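Local coordinates for protein charybdin (PDB 2B7U) that is a plant ribosome-inactivating protein, a single chain that joins a mixed beta sheet to a largely helical part, at residues N176-N181 and V188-W193; W91-R96 and H103-S108. All blocks are in the same frame, centred on the assembly; numbering follows the deposited sequence. Where two conformers were deposited one is given.

Contact 1. Residues N176-N181 and V188-W193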
ATOM      1  N   ASN A 176      12.573   4.195   1.495  1.00 15.08           N
ATOM      2  CA  ASN A 176      13.932   4.519   1.994  1.00 15.51           C
ATOM      3  C   ASN A 176      13.961   4.532   3.510  1.00 15.97           C
ATOM      4  O   ASN A 176      14.878   3.965   4.143  1.00 15.18           O
ATOM      5  CB  ASN A 176      14.428   5.869   1.463  1.00 16.35           C
ATOM      6  CG  ASN A 176      14.813   5.825  -0.000  1.00 18.02           C
ATOM      7  OD1 ASN A 176      15.003   4.750  -0.563  1.00 23.26           O
ATOM      8  ND2 ASN A 176      14.945   7.002  -0.616  1.00 19.54           N
ATOM      9  N   HIS A 177      12.963   5.182   4.106  1.00 15.75           N
ATOM     10  CA  HIS A 177      12.938   5.348   5.538  1.00 16.17           C
ATOM     11  C   HIS A 177      12.896   4.004   6.230  1.00 15.51           C
ATOM     12  O   HIS A 177      13.603   3.766   7.223  1.00 16.12           O
ATOM     13  CB  HIS A 177      11.723   6.166   5.974  1.00 16.91           C
ATOM     14  CG  HIS A 177      11.631   6.330   7.455  1.00 17.87           C
ATOM     15  ND1 HIS A 177      12.463   7.171   8.160  1.00 19.90           N
ATOM     16  CD2 HIS A 177      10.826   5.740   8.367  1.00 20.75           C
ATOM     17  CE1 HIS A 177      12.170   7.091   9.447  1.00 19.77           C
ATOM     18  NE2 HIS A 177      11.182   6.235   9.599  1.00 21.96           N
ATOM     19  N   PHE A 178      12.063   3.105   5.720  1.00 14.53           N
ATOM     20  CA  PHE A 178      11.923   1.805   6.355  1.00 14.64           C
ATOM     21  C   PHE A 178      13.151   0.938   6.105  1.00 16.04           C
ATOM     22  O   PHE A 178      13.530   0.148   6.975  1.00 16.70           O
ATOM     23  CB  PHE A 178      10.639   1.099   5.911  1.00 14.71           C
ATOM     24  CG  PHE A 178       9.378   1.740   6.419  1.00 14.84           C
ATOM     25  CD1 PHE A 178       9.309   2.329   7.676  1.00 17.67           C
ATOM     26  CD2 PHE A 178       8.220   1.716   5.641  1.00 15.05           C
ATOM     27  CE1 PHE A 178       8.120   2.907   8.143  1.00 18.37           C
ATOM     28  CE2 PHE A 178       7.047   2.264   6.127  1.00 15.97           C
ATOM     29  CZ  PHE A 178       6.992   2.857   7.366  1.00 16.34           C
ATOM     30  N   ALA A 179      13.805   1.112   4.961  1.00 16.24           N
ATOM     31  CA  ALA A 179      14.993   0.331   4.611  1.00 17.56           C
ATOM     32  C   ALA A 179      16.166   0.708   5.506  1.00 18.73           C
ATOM     33  O   ALA A 179      16.894  -0.167   6.017  1.00 19.20           O
ATOM     34  CB  ALA A 179      15.360   0.543   3.138  1.00 17.75           C
ATOM     35  N   PHE A 180      16.317   2.002   5.736  1.00 20.00           N
ATOM     36  CA  PHE A 180      17.504   2.540   6.410  1.00 22.40           C
ATOM     37  C   PHE A 180      17.464   2.197   7.900  1.00 23.08           C
ATOM     38  O   PHE A 180      18.510   2.139   8.545  1.00 24.42           O
ATOM     39  CB  PHE A 180      17.595   4.064   6.208  1.00 23.77           C
ATOM     40  CG  PHE A 180      17.769   4.508   4.756  1.00 25.52           C
ATOM     41  CD1 PHE A 180      18.018   3.600   3.720  1.00 27.33           C
ATOM     42  CD2 PHE A 180      17.737   5.861   4.436  1.00 28.09           C
ATOM     43  CE1 PHE A 180      18.200   4.037   2.422  1.00 28.20           C
ATOM     44  CE2 PHE A 180      17.929   6.298   3.122  1.00 28.36           C
ATOM     45  CZ  PHE A 180      18.152   5.385   2.123  1.00 27.29           C
ATOM     46  N   ASN A 181      16.264   1.960   8.428  1.00 23.27           N
ATOM     47  CA  ASN A 181      16.020   1.777   9.865  1.00 24.33           C
ATOM     48  C   ASN A 181      15.616   0.338  10.217  1.00 24.45           C
ATOM     49  O   ASN A 181      15.337   0.014  11.375  1.00 24.79           O
ATOM     50  CB  ASN A 181      14.937   2.754  10.318  1.00 24.46           C
ATOM     51  CG  ASN A 181      15.433   4.195  10.392  1.00 26.45           C
ATOM     52  OD1 ASN A 181      16.247   4.533  11.257  1.00 28.83           O
ATOM     53  ND2 ASN A 181      14.945   5.046   9.498  1.00 25.28           N
ATOM     54  N   VAL A 188      11.192   2.157  15.093  1.00 33.61           N
ATOM     55  CA  VAL A 188      11.295   3.006  13.927  1.00 32.89           C
ATOM     56  C   VAL A 188       9.917   3.599  13.740  1.00 31.96           C
ATOM     57  O   VAL A 188       8.968   2.861  13.483  1.00 31.62           O
ATOM     58  CB  VAL A 188      11.680   2.191  12.688  1.00 32.83           C
ATOM     59  CG1 VAL A 188      11.638   3.055  11.428  1.00 33.19           C
ATOM     60  CG2 VAL A 188      13.055   1.570  12.889  1.00 33.27           C
ATOM     61  N   LYS A 189       9.800   4.910  13.920  1.00 31.58           N
ATOM     62  CA  LYS A 189       8.522   5.593  13.707  1.00 31.11           C
ATOM     63  C   LYS A 189       8.445   6.167  12.302  1.00 29.66           C
ATOM     64  O   LYS A 189       9.471   6.419  11.662  1.00 30.43           O
ATOM     65  CB  LYS A 189       8.297   6.720  14.726  1.00 31.36           C
ATOM     66  CG  LYS A 189       9.100   8.004  14.484  1.00 32.32           C
ATOM     67  CD  LYS A 189       8.420   9.214  15.119  0.65 32.42           C
ATOM     68  CE  LYS A 189       9.261  10.481  14.992  0.65 32.37           C
ATOM     69  NZ  LYS A 189       9.501  10.905  13.585  0.65 32.27           N
ATOM     70  N   LEU A 190       7.223   6.381  11.834  1.00 26.77           N
ATOM     71  CA  LEU A 190       6.994   7.050  10.563  1.00 25.35           C
ATOM     72  C   LEU A 190       6.965   8.554  10.824  1.00 23.65           C
ATOM     73  O   LEU A 190       6.180   8.992  11.650  1.00 23.05           O
ATOM     74  CB  LEU A 190       5.649   6.598  10.012  1.00 25.08           C
ATOM     75  CG  LEU A 190       5.169   7.220   8.701  1.00 26.95           C
ATOM     76  CD1 LEU A 190       5.852   6.572   7.509  1.00 27.61           C
ATOM     77  CD2 LEU A 190       3.672   7.080   8.597  1.00 26.23           C
ATOM     78  N   PRO A 191       7.814   9.346  10.135  1.00 21.91           N
ATOM     79  CA  PRO A 191       7.744  10.798  10.285  1.00 21.93           C
ATOM     80  C   PRO A 191       6.366  11.335   9.911  1.00 21.51           C
ATOM     81  O   PRO A 191       5.769  10.856   8.964  1.00 20.89           O
ATOM     82  CB  PRO A 191       8.809  11.305   9.311  1.00 21.62           C
ATOM     83  CG  PRO A 191       9.752  10.159   9.164  1.00 22.13           C
ATOM     84  CD  PRO A 191       8.907   8.954   9.227  1.00 22.51           C
ATOM     85  N   GLN A 192       5.875  12.325  10.649  1.00 22.05           N
ATOM     86  CA  GLN A 192       4.528  12.849  10.422  1.00 22.12           C
ATOM     87  C   GLN A 192       4.360  13.387   8.999  1.00 20.34           C
ATOM     88  O   GLN A 192       3.284  13.261   8.408  1.00 19.98           O
ATOM     89  CB  GLN A 192       4.173  13.935  11.457  1.00 22.73           C
ATOM     90  CG  GLN A 192       2.676  14.276  11.477  1.00 25.11           C
ATOM     91  CD  GLN A 192       2.252  15.035  12.731  1.00 25.87           C
ATOM     92  OE1 GLN A 192       1.110  14.903  13.198  1.00 33.65           O
ATOM     93  NE2 GLN A 192       3.156  15.838  13.270  1.00 25.86           N
ATOM     94  N   TRP A 193       5.408  13.973   8.426  1.00 19.20           N
ATOM     95  CA  TRP A 193       5.284  14.525   7.079  1.00 19.12           C
ATOM     96  C   TRP A 193       5.002  13.432   6.045  1.00 18.70           C
ATOM     97  O   TRP A 193       4.296  13.653   5.048  1.00 18.86           O
ATOM     98  CB  TRP A 193       6.504  15.355   6.704  1.00 19.38           C
ATOM     99  CG  TRP A 193       7.761  14.638   6.317  1.00 18.88           C
ATOM    100  CD1 TRP A 193       8.806  14.296   7.142  1.00 19.87           C
ATOM    101  CD2 TRP A 193       8.130  14.218   5.006  1.00 18.20           C
ATOM    102  NE1 TRP A 193       9.795  13.684   6.408  1.00 20.50           N
ATOM    103  CE2 TRP A 193       9.409  13.630   5.094  1.00 20.21           C
ATOM    104  CE3 TRP A 193       7.508  14.280   3.759  1.00 19.50           C
ATOM    105  CZ2 TRP A 193      10.063  13.110   3.981  1.00 19.92           C
ATOM    106  CZ3 TRP A 193       8.173  13.773   2.661  1.00 19.50           C
ATOM    107  CH2 TRP A 193       9.429  13.193   2.782  1.00 19.52           C
TER
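H177 turns CG anti to its backbone N (chi1 178°), and its ring reaches toward P191. V188 CG1 is likewise anti to its own N (chi1 174°), beside the carbonyl carbon, and lies against N181 and the imidazole. The H177 ring makes the polar link. H177 NE2 donates to K189 O at 2.7 Å, bent to 144° at the hydrogen. P191 CD sits over one ring face, a CH-pi contact at 3.7 Å from the ring centroid. The opposite face carries N181 ND2, set toward the rim. That amide bonds back to H177 O, with ND2 to O 2.9 Å. The loop after helix 172-180 folds back beside the helix's last turn, then runs through P191, the N-cap residue, into helix 192-199. It joins two consecutive helices in the helical part of the ribosome-inactivating protein fold. Both V188 methyls press on N181 CB: V188 CG2 is 3.4 Å from N181 CB, and V188 CG1 is almost as near. Deeper in, F178 CZ meets L190 CD1 at 3.9 Å, the two side chains crossing obliquely. Y133 joins this apolar side, touching both F178 and L190. S132 OG takes a hydrogen bond from V188 N.

Contact 2. Residues W91-R96 and H103-S108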
ATOM      1  N   TRP A  91      -9.856 -17.225   5.587  1.00 19.06           N
ATOM      2  CA  TRP A  91      -9.702 -15.862   5.074  1.00 18.25           C
ATOM      3  C   TRP A  91     -10.539 -14.875   5.864  1.00 18.06           C
ATOM      4  O   TRP A  91     -11.716 -15.134   6.141  1.00 18.18           O
ATOM      5  CB  TRP A  91     -10.114 -15.795   3.606  1.00 18.46           C
ATOM      6  CG  TRP A  91      -9.067 -16.320   2.713  1.00 16.66           C
ATOM      7  CD1 TRP A  91      -8.991 -17.568   2.183  1.00 18.34           C
ATOM      8  CD2 TRP A  91      -7.918 -15.609   2.227  1.00 17.06           C
ATOM      9  NE1 TRP A  91      -7.874 -17.681   1.397  1.00 18.46           N
ATOM     10  CE2 TRP A  91      -7.190 -16.498   1.409  1.00 18.07           C
ATOM     11  CE3 TRP A  91      -7.431 -14.311   2.403  1.00 18.01           C
ATOM     12  CZ2 TRP A  91      -5.999 -16.115   0.755  1.00 17.33           C
ATOM     13  CZ3 TRP A  91      -6.246 -13.947   1.773  1.00 17.87           C
ATOM     14  CH2 TRP A  91      -5.540 -14.850   0.964  1.00 18.38           C
ATOM     15  N   LEU A  92      -9.904 -13.772   6.245  1.00 16.86           N
ATOM     16  CA  LEU A  92     -10.556 -12.631   6.865  1.00 16.75           C
ATOM     17  C   LEU A  92     -10.524 -11.507   5.860  1.00 16.03           C
ATOM     18  O   LEU A  92      -9.509 -11.308   5.207  1.00 16.83           O
ATOM     19  CB  LEU A  92      -9.796 -12.172   8.102  1.00 16.80           C
ATOM     20  CG  LEU A  92      -9.833 -13.013   9.375  1.00 18.87           C
ATOM     21  CD1 LEU A  92     -11.269 -13.202   9.810  1.00 20.25           C
ATOM     22  CD2 LEU A  92      -9.109 -14.321   9.195  1.00 19.49           C
ATOM     23  N   GLU A  93     -11.617 -10.756   5.763  1.00 16.41           N
ATOM     24  CA  GLU A  93     -11.741  -9.700   4.783  1.00 16.01           C
ATOM     25  C   GLU A  93     -12.153  -8.379   5.427  1.00 14.83           C
ATOM     26  O   GLU A  93     -13.069  -8.346   6.252  1.00 14.55           O
ATOM     27  CB  GLU A  93     -12.772 -10.137   3.718  1.00 15.66           C
ATOM     28  CG  GLU A  93     -13.080  -9.100   2.686  1.00 18.00           C
ATOM     29  CD  GLU A  93     -13.932  -9.601   1.538  1.00 18.51           C
ATOM     30  OE1 GLU A  93     -14.449  -8.722   0.799  1.00 24.04           O
ATOM     31  OE2 GLU A  93     -14.080 -10.832   1.366  1.00 20.46           O
ATOM     32  N   LEU A  94     -11.497  -7.297   5.019  1.00 15.16           N
ATOM     33  CA  LEU A  94     -11.764  -5.959   5.529  1.00 16.71           C
ATOM     34  C   LEU A  94     -13.010  -5.400   4.863  1.00 18.02           C
ATOM     35  O   LEU A  94     -13.266  -5.648   3.691  1.00 18.49           O
ATOM     36  CB  LEU A  94     -10.569  -5.028   5.276  1.00 16.60           C
ATOM     37  CG  LEU A  94      -9.364  -5.300   6.193  1.00 18.30           C
ATOM     38  CD1 LEU A  94      -8.534  -6.486   5.736  1.00 21.53           C
ATOM     39  CD2 LEU A  94      -8.451  -4.068   6.292  1.00 20.28           C
ATOM     40  N   GLU A  95     -13.794  -4.664   5.630  1.00 18.95           N
ATOM     41  CA  GLU A  95     -14.993  -4.009   5.116  1.00 20.90           C
ATOM     42  C   GLU A  95     -14.683  -3.014   4.002  1.00 21.93           C
ATOM     43  O   GLU A  95     -13.567  -2.565   3.888  1.00 20.73           O
ATOM     44  CB  GLU A  95     -15.693  -3.267   6.264  1.00 20.07           C
ATOM     45  CG  GLU A  95     -16.339  -4.175   7.295  1.00 20.97           C
ATOM     46  CD  GLU A  95     -16.735  -3.426   8.566  1.00 21.23           C
ATOM     47  OE1 GLU A  95     -17.508  -3.973   9.379  1.00 24.46           O
ATOM     48  OE2 GLU A  95     -16.259  -2.298   8.770  1.00 24.43           O
ATOM     49  N   ARG A  96     -15.729  -2.655   3.246  1.00 25.31           N
ATOM     50  CA  ARG A  96     -15.748  -1.707   2.098  1.00 27.22           C
ATOM     51  C   ARG A  96     -16.118  -2.512   0.855  1.00 28.70           C
ATOM     52  O   ARG A  96     -17.269  -2.903   0.732  1.00 31.04           O
ATOM     53  CB  ARG A  96     -14.461  -0.910   1.927  0.65 28.36           C
ATOM     54  CG  ARG A  96     -14.114  -0.038   3.133  0.65 29.65           C
ATOM     55  CD  ARG A  96     -14.961   1.209   3.259  0.65 30.25           C
ATOM     56  NE  ARG A  96     -14.136   2.390   3.043  0.65 31.58           N
ATOM     57  CZ  ARG A  96     -13.115   2.752   3.822  0.65 28.49           C
ATOM     58  NH1 ARG A  96     -12.750   2.023   4.867  0.65 23.75           N
ATOM     59  NH2 ARG A  96     -12.431   3.847   3.522  0.65 29.10           N
ATOM     60  N   HIS A 103     -18.817 -10.450  -0.763  1.00 30.38           N
ATOM     61  CA  HIS A 103     -17.417 -10.745  -0.421  1.00 29.30           C
ATOM     62  C   HIS A 103     -16.497 -10.729  -1.646  1.00 28.10           C
ATOM     63  O   HIS A 103     -16.750 -11.412  -2.644  1.00 28.38           O
ATOM     64  CB  HIS A 103     -17.305 -12.108   0.270  1.00 29.63           C
ATOM     65  CG  HIS A 103     -18.006 -12.181   1.594  1.00 30.64           C
ATOM     66  ND1 HIS A 103     -17.353 -12.508   2.763  1.00 30.98           N
ATOM     67  CD2 HIS A 103     -19.301 -11.973   1.934  1.00 31.85           C
ATOM     68  CE1 HIS A 103     -18.213 -12.494   3.765  1.00 32.00           C
ATOM     69  NE2 HIS A 103     -19.403 -12.175   3.290  1.00 32.15           N
ATOM     70  N   LEU A 104     -15.418  -9.957  -1.560  1.00 26.17           N
ATOM     71  CA  LEU A 104     -14.385  -9.958  -2.602  1.00 25.01           C
ATOM     72  C   LEU A 104     -13.498 -11.209  -2.514  1.00 23.87           C
ATOM     73  O   LEU A 104     -12.797 -11.545  -3.471  1.00 23.64           O
ATOM     74  CB  LEU A 104     -13.538  -8.689  -2.513  1.00 25.06           C
ATOM     75  CG  LEU A 104     -14.197  -7.393  -2.999  1.00 26.22           C
ATOM     76  CD1 LEU A 104     -13.431  -6.176  -2.492  1.00 27.51           C
ATOM     77  CD2 LEU A 104     -14.316  -7.362  -4.529  1.00 28.03           C
ATOM     78  N   ILE A 105     -13.488 -11.855  -1.351  1.00 22.37           N
ATOM     79  CA  ILE A 105     -12.779 -13.099  -1.136  1.00 21.88           C
ATOM     80  C   ILE A 105     -13.789 -14.200  -0.764  1.00 23.15           C
ATOM     81  O   ILE A 105     -14.416 -14.164   0.296  1.00 22.36           O
ATOM     82  CB  ILE A 105     -11.719 -12.925  -0.026  1.00 21.90           C
ATOM     83  CG1 ILE A 105     -10.749 -11.799  -0.412  1.00 21.16           C
ATOM     84  CG2 ILE A 105     -10.978 -14.242   0.213  1.00 21.25           C
ATOM     85  CD1 ILE A 105      -9.803 -11.389   0.698  1.00 20.31           C
ATOM     86  N   GLU A 106     -13.967 -15.176  -1.645  1.00 24.80           N
ATOM     87  CA  GLU A 106     -14.992 -16.178  -1.421  1.00 26.14           C
ATOM     88  C   GLU A 106     -14.724 -16.940  -0.135  1.00 25.32           C
ATOM     89  O   GLU A 106     -13.605 -17.399   0.110  1.00 25.93           O
ATOM     90  CB  GLU A 106     -15.068 -17.164  -2.589  1.00 26.48           C
ATOM     91  CG  GLU A 106     -16.175 -18.219  -2.440  1.00 27.29           C
ATOM     92  CD  GLU A 106     -16.115 -19.294  -3.518  1.00 29.15           C
ATOM     93  OE1 GLU A 106     -15.457 -19.065  -4.562  1.00 35.69           O
ATOM     94  OE2 GLU A 106     -16.724 -20.367  -3.316  1.00 34.66           O
ATOM     95  N   GLY A 107     -15.755 -17.061   0.694  1.00 25.36           N
ATOM     96  CA  GLY A 107     -15.679 -17.862   1.908  1.00 24.54           C
ATOM     97  C   GLY A 107     -15.080 -17.142   3.102  1.00 24.03           C
ATOM     98  O   GLY A 107     -14.916 -17.738   4.170  1.00 23.79           O
ATOM     99  N   SER A 108     -14.765 -15.864   2.934  1.00 22.86           N
ATOM    100  CA  SER A 108     -14.155 -15.076   4.006  1.00 22.30           C
ATOM    101  C   SER A 108     -15.142 -14.693   5.110  1.00 22.50           C
ATOM    102  O   SER A 108     -16.359 -14.655   4.907  1.00 21.80           O
ATOM    103  CB  SER A 108     -13.519 -13.798   3.438  1.00 22.14           C
ATOM    104  OG  SER A 108     -14.509 -12.868   3.043  1.00 21.20           O
TER
HETATM  105  O   HOH W   1     -12.029 -18.889   4.732  1.00 28.57           O
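E93 and W91 hold down a loop without regular structure in a buried contact near the edge of the mixed sheet. The loop leaves strand 91-93 and returns the chain to strand 109-110, which pairs in parallel with strand 91-93. Its end forms a type II beta turn from I105 to S108, with G107 at positive phi.

E93 carries the polar half. Its CG is anti to the backbone N (chi1 176°). The chain beyond is extended, and the carboxylate enters the loop. Two successive backbone N-H groups grip it. L104 N donates to E93 OE1 at 2.8 Å, meeting the syn lone pair of that oxygen. I105 N bonds to E93 OE2 at 3.0 Å but comes from above the carboxylate plane, 45° out of it. S108 OG lies 2.7 Å from the same E93 OE2; I105 O is also within reach of its one proton. H103 ND1 donates to S108 OG at 2.9 Å, nearly straight and in the ring plane.

W91 carries the apolar half. I105 CG2 rests over a face of the indole, 4.1 Å from the centroid of the five-membered ring, and the two side chains cross at about a right angle. R72 also makes a cation-pi contact with W91. A water links W91 N to G107 O.

L104 N and I105 N both point their hydrogens at E93. This would favour the ionised form of the buried carboxylate, and H103 may orient the S108 hydroxyl that lies beside it.

In the fold
Each contact pins a loop back on the element it leaves, but on opposite sides of the chain's centre. Their centres are 30 Å apart and their nearest atoms about 17 Å. They share no helix or strand. Contact 1 lies among helices and is partly buried, with apolar residues inside and a partly exposed histidine nearer the surface. Contact 2 joins a strand near the edge of the sheet to the loop that follows it and is mostly buried, although H103 at its border is exposed. The polar roles are reversed. In contact 1 a helix side chain donates to a loop carbonyl. In contact 2 a strand carboxylate accepts from loop amides. Each also has an aliphatic group over an aromatic face.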